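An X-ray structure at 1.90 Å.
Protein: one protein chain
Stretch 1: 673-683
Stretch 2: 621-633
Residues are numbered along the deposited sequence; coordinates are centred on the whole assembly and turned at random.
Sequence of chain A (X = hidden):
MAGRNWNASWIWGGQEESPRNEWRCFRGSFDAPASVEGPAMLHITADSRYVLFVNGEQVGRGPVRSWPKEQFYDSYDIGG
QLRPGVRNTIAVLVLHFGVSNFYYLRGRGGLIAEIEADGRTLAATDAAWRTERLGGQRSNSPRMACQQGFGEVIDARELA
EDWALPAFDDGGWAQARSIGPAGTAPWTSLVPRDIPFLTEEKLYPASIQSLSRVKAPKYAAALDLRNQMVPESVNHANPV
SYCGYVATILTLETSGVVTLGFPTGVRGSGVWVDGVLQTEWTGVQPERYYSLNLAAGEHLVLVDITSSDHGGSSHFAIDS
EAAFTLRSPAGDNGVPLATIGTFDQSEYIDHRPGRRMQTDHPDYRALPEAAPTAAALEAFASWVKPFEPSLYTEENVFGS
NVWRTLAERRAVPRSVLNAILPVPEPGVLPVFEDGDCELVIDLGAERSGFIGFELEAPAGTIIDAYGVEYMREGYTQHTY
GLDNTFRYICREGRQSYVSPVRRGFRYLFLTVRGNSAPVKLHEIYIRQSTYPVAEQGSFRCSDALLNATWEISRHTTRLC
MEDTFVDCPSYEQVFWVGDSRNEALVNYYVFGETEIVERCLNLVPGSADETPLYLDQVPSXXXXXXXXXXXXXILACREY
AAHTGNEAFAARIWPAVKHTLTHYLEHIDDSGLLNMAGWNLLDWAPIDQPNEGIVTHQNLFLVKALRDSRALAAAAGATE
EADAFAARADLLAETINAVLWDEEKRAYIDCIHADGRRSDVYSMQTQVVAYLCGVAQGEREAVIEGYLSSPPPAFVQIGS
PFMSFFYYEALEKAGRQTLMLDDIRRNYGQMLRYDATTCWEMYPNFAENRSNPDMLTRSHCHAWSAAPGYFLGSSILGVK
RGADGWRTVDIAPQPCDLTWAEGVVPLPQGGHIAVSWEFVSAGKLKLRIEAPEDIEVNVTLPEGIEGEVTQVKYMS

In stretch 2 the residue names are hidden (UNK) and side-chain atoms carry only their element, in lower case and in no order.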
# COMPACT_ATOMS: atom_id res chain seq x y z
N LEU A 673 -14.17 4.26 -31.85
CA LEU A 673 -13.10 4.38 -30.86
C LEU A 673 -13.65 4.24 -29.45
O LEU A 673 -14.84 4.50 -29.20
CB LEU A 673 -12.40 5.74 -30.99
CG LEU A 673 -11.70 6.03 -32.32
CD1 LEU A 673 -11.28 7.49 -32.38
CD2 LEU A 673 -10.50 5.11 -32.49
N LEU A 674 -12.79 3.84 -28.52
CA LEU A 674 -13.20 3.68 -27.13
C LEU A 674 -13.45 5.06 -26.53
O LEU A 674 -12.54 5.88 -26.44
CB LEU A 674 -12.10 2.96 -26.33
CG LEU A 674 -12.41 2.70 -24.86
CD1 LEU A 674 -13.61 1.78 -24.74
CD2 LEU A 674 -11.19 2.08 -24.17
N ASN A 675 -14.70 5.31 -26.13
CA ASN A 675 -15.06 6.59 -25.53
C ASN A 675 -15.63 6.32 -24.15
O ASN A 675 -16.64 5.64 -24.01
CB ASN A 675 -16.11 7.29 -26.39
CG ASN A 675 -16.24 8.76 -26.06
OD1 ASN A 675 -16.14 9.16 -24.89
ND2 ASN A 675 -16.48 9.59 -27.07
N MET A 676 -14.98 6.85 -23.12
CA MET A 676 -15.44 6.60 -21.76
C MET A 676 -15.36 7.79 -20.81
O MET A 676 -14.48 8.64 -20.93
CB MET A 676 -14.67 5.44 -21.14
CG MET A 676 -14.84 4.12 -21.85
SD MET A 676 -13.83 2.86 -21.08
CE MET A 676 -14.93 2.28 -19.81
N ALA A 677 -16.28 7.81 -19.85
CA ALA A 677 -16.32 8.85 -18.84
C ALA A 677 -15.79 8.18 -17.58
O ALA A 677 -16.54 7.50 -16.87
CB ALA A 677 -17.74 9.34 -18.62
N GLY A 678 -14.50 8.34 -17.31
CA GLY A 678 -13.91 7.72 -16.14
C GLY A 678 -12.45 8.07 -15.95
O GLY A 678 -11.94 8.99 -16.58
N TRP A 679 -11.77 7.32 -15.08
CA TRP A 679 -10.36 7.56 -14.81
C TRP A 679 -9.54 6.89 -15.91
O TRP A 679 -9.20 5.72 -15.82
CB TRP A 679 -10.01 6.98 -13.43
CG TRP A 679 -8.73 7.48 -12.83
CD1 TRP A 679 -7.94 8.49 -13.30
CD2 TRP A 679 -8.11 7.00 -11.63
NE1 TRP A 679 -6.86 8.67 -12.46
CE2 TRP A 679 -6.94 7.76 -11.43
CE3 TRP A 679 -8.43 6.00 -10.71
CZ2 TRP A 679 -6.09 7.55 -10.35
CZ3 TRP A 679 -7.58 5.79 -9.62
CH2 TRP A 679 -6.42 6.56 -9.46
N ASN A 680 -9.23 7.66 -16.95
CA ASN A 680 -8.48 7.17 -18.11
C ASN A 680 -6.98 7.41 -17.92
O ASN A 680 -6.35 8.11 -18.72
CB ASN A 680 -8.97 7.88 -19.37
CG ASN A 680 -10.48 7.83 -19.51
OD1 ASN A 680 -11.11 8.81 -19.92
ND2 ASN A 680 -11.06 6.69 -19.18
N LEU A 681 -6.43 6.80 -16.88
CA LEU A 681 -5.03 6.97 -16.53
C LEU A 681 -4.03 6.00 -17.15
O LEU A 681 -4.37 4.89 -17.55
CB LEU A 681 -4.88 6.89 -15.01
CG LEU A 681 -3.46 7.00 -14.44
CD1 LEU A 681 -3.01 8.45 -14.52
CD2 LEU A 681 -3.43 6.51 -12.99
N LEU A 682 -2.78 6.46 -17.22
CA LEU A 682 -1.67 5.65 -17.70
C LEU A 682 -0.41 6.01 -16.89
O LEU A 682 0.14 5.16 -16.21
CB LEU A 682 -1.38 5.88 -19.18
CG LEU A 682 -0.13 5.12 -19.65
CD1 LEU A 682 -0.27 3.63 -19.32
CD2 LEU A 682 0.10 5.32 -21.14
N ASP A 683 0.01 7.27 -16.96
CA ASP A 683 1.22 7.71 -16.26
C ASP A 683 1.04 8.99 -15.45
O ASP A 683 0.10 9.76 -15.69
CB ASP A 683 2.34 7.91 -17.29
CG ASP A 683 3.71 8.03 -16.65
OD1 ASP A 683 4.64 8.52 -17.34
OD2 ASP A 683 3.86 7.64 -15.48
N UNK A 621 -13.26 -1.64 -1.17
CA UNK A 621 -14.53 -0.95 -1.01
C UNK A 621 -14.53 0.32 -1.86
O UNK A 621 -15.51 1.07 -1.86
c UNK A 621 -14.77 -0.61 0.46
N UNK A 622 -13.43 0.58 -2.57
CA UNK A 622 -13.37 1.75 -3.44
C UNK A 622 -13.72 1.26 -4.84
O UNK A 622 -12.90 0.62 -5.50
n UNK A 622 -12.43 5.31 -5.75
c UNK A 622 -12.91 4.30 -4.95
c UNK A 622 -11.87 3.57 -4.42
c UNK A 622 -10.14 6.07 -6.44
c UNK A 622 -11.06 5.25 -5.77
c UNK A 622 -8.80 5.78 -6.27
c UNK A 622 -11.98 2.40 -3.45
c UNK A 622 -9.31 3.90 -4.79
c UNK A 622 -10.67 4.17 -4.94
c UNK A 622 -8.38 4.71 -5.45
N UNK A 623 -14.94 1.55 -5.28
CA UNK A 623 -15.39 1.14 -6.60
C UNK A 623 -14.76 2.10 -7.59
O UNK A 623 -15.30 3.17 -7.88
o UNK A 623 -17.39 0.69 -7.91
c UNK A 623 -16.92 1.21 -6.68
N UNK A 624 -13.59 1.72 -8.10
CA UNK A 624 -12.84 2.53 -9.04
C UNK A 624 -12.36 1.68 -10.20
O UNK A 624 -11.98 0.52 -10.02
o UNK A 624 -10.82 3.88 -9.23
c UNK A 624 -11.64 3.17 -8.32
N UNK A 625 -12.37 2.27 -11.39
CA UNK A 625 -11.94 1.56 -12.59
C UNK A 625 -10.93 2.35 -13.41
O UNK A 625 -11.09 3.56 -13.61
c UNK A 625 -14.05 0.21 -12.88
c UNK A 625 -12.62 0.70 -14.86
c UNK A 625 -13.13 1.23 -13.53
N UNK A 626 -9.90 1.66 -13.87
CA UNK A 626 -8.89 2.24 -14.74
C UNK A 626 -8.79 1.22 -15.88
O UNK A 626 -8.28 0.12 -15.69
c UNK A 626 -6.31 3.60 -12.16
c UNK A 626 -7.62 3.37 -12.89
c UNK A 626 -6.50 2.88 -15.07
c UNK A 626 -7.52 2.39 -14.06
N UNK A 627 -9.30 1.57 -17.07
CA UNK A 627 -9.25 0.67 -18.22
C UNK A 627 -7.91 -0.05 -18.40
O UNK A 627 -7.86 -1.27 -18.48
c UNK A 627 -10.58 2.54 -18.77
c UNK A 627 -9.59 1.58 -19.39
c UNK A 627 -9.91 2.86 -17.44
N UNK A 628 -6.82 0.71 -18.47
CA UNK A 628 -5.50 0.12 -18.65
C UNK A 628 -5.14 -0.91 -17.58
O UNK A 628 -4.48 -1.91 -17.87
n UNK A 628 -4.98 1.34 -21.06
c UNK A 628 -4.44 1.97 -20.02
c UNK A 628 -4.44 1.22 -18.70
o UNK A 628 -3.94 3.10 -20.12
N UNK A 629 -5.57 -0.69 -16.33
CA UNK A 629 -5.26 -1.64 -15.28
C UNK A 629 -5.93 -2.98 -15.59
O UNK A 629 -5.33 -4.04 -15.41
c UNK A 629 -3.23 1.42 -12.71
n UNK A 629 -3.72 0.91 -11.54
c UNK A 629 -5.74 -1.14 -13.91
c UNK A 629 -1.97 2.74 -14.23
c UNK A 629 -4.77 -0.21 -13.19
c UNK A 629 -3.86 0.74 -13.77
c UNK A 629 -2.28 2.43 -12.93
c UNK A 629 -2.58 2.08 -15.31
c UNK A 629 -4.64 -0.07 -11.83
c UNK A 629 -3.53 1.08 -15.09
N UNK A 630 -7.17 -2.94 -16.06
CA UNK A 630 -7.86 -4.18 -16.38
C UNK A 630 -7.19 -4.82 -17.60
O UNK A 630 -7.07 -6.04 -17.67
c UNK A 630 -10.04 -5.21 -17.11
o UNK A 630 -9.98 -3.49 -15.43
c UNK A 630 -9.36 -3.93 -16.65
N UNK A 631 -6.74 -3.99 -18.53
CA UNK A 631 -6.06 -4.52 -19.71
C UNK A 631 -4.74 -5.17 -19.28
O UNK A 631 -4.32 -6.17 -19.85
c UNK A 631 -8.08 -0.75 -22.19
c UNK A 631 -9.41 -2.69 -21.68
c UNK A 631 -6.94 -1.41 -21.72
c UNK A 631 -9.32 -1.39 -22.17
c UNK A 631 -7.02 -2.71 -21.23
c UNK A 631 -8.26 -3.34 -21.22
c UNK A 631 -5.78 -3.42 -20.74
N UNK A 632 -4.09 -4.59 -18.27
CA UNK A 632 -2.83 -5.15 -17.79
C UNK A 632 -3.08 -6.45 -17.06
O UNK A 632 -2.21 -7.33 -17.01
c UNK A 632 -0.91 -1.81 -19.64
c UNK A 632 -2.09 -4.15 -16.88
c UNK A 632 -1.34 -2.95 -18.97
c UNK A 632 -0.75 -0.62 -18.94
c UNK A 632 -1.45 -1.72 -16.91
c UNK A 632 -1.02 -0.57 -17.57
c UNK A 632 -1.62 -2.92 -17.60
N UNK A 633 -4.28 -6.58 -16.49
CA UNK A 633 -4.66 -7.80 -15.79
C UNK A 633 -4.76 -8.92 -16.82
O UNK A 633 -4.32 -10.05 -16.58
c UNK A 633 -6.61 -8.92 -14.59
c UNK A 633 -7.90 -10.80 -14.35
c UNK A 633 -6.02 -7.63 -15.11
c UNK A 633 -9.74 -11.49 -15.68
c UNK A 633 -8.91 -11.74 -14.62
c UNK A 633 -7.72 -9.64 -15.14
c UNK A 633 -9.59 -10.34 -16.48
n UNK A 633 -6.94 -10.78 -13.38
c UNK A 633 -8.59 -9.41 -16.22
c UNK A 633 -6.17 -9.65 -13.53
O HOH W 1 -13.19 5.05 -14.03
O HOH W 2 -6.72 3.53 -18.56

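Position 621 carries a single side-chain carbon and lies out of reach of stretch 1; it is Ala621. At 622 one carbon leads into fused five- and six-membered rings of eight carbons and one nitrogen, which fits only tryptophan. Its six-membered ring meets that of Trp679 rim to rim, with CH2 of Trp622 3.6 Å from CZ3 of Trp679 and the planes at 36°. Position 623 has one carbon and then one oxygen, and makes no contact: Ser623. The same two atoms recur at 624, but here the oxygen sits at the edge of the Trp679 indole; this is Ser624, its OG 3.5 Å from Trp679 CE3.

At 625 one carbon carries two more, the fork of valine. The side chain of Val625 stays back, and its backbone O approaches Trp679 CB at 3.6 Å. Position 626 has four carbons, forked at the first with one arm two carbons long, hence isoleucine. CD1 of Ile626 lies over the six-membered ring of Trp679, 3.7 Å from its centroid, a CH-pi contact, and also 4.2 Å from Leu681 CD2. Three carbons closing onto the backbone N identify 627 as Pro627; its CD packs 3.4 Å from Trp679 O and its CG 4.0 Å from Met676 SD.

Position 628 has two carbons, the second bearing one oxygen and one nitrogen, and approaches Leu681 and Leu682: Asn628. Fused rings with eight carbons and one nitrogen return at 629, beside the same two leucines. In Trp629, CH2 lies 4.2 Å from Leu681 CD2, while Leu682 O is at the ring edge. One carbon bearing an oxygen and a carbon, remote from stretch 1, makes 630 Thr630. Six-carbon rings beyond one carbon mark 631 and 632 as phenylalanines: Phe631 meets Leu674 CD2 through CZ at 4.4 Å, and Phe632 CZ lies 4.3 Å from Leu682 CD1. Position 633 again has the fused rings with one nitrogen but touches nothing here; it is Trp633.

The contact is chiefly apolar packing, centred on Trp679 against Ile626 and its neighbours, with Leu674, Leu681 and Leu682 reaching the helix that follows. No clear direct hydrogen bond joins the stretches, but two waters link their backbones. Water 1 accepts from Trp679 N (2.9 Å) and donates to Val625 O (2.6 Å); water 2 accepts from Asn628 N (2.8 Å) and donates to Leu681 O (2.9 Å). The second thereby serves an amide in the first turn of the helix, where no preceding turn supplies a carbonyl.

Stretch 2 621-633: AWSSVIPNWTFFW
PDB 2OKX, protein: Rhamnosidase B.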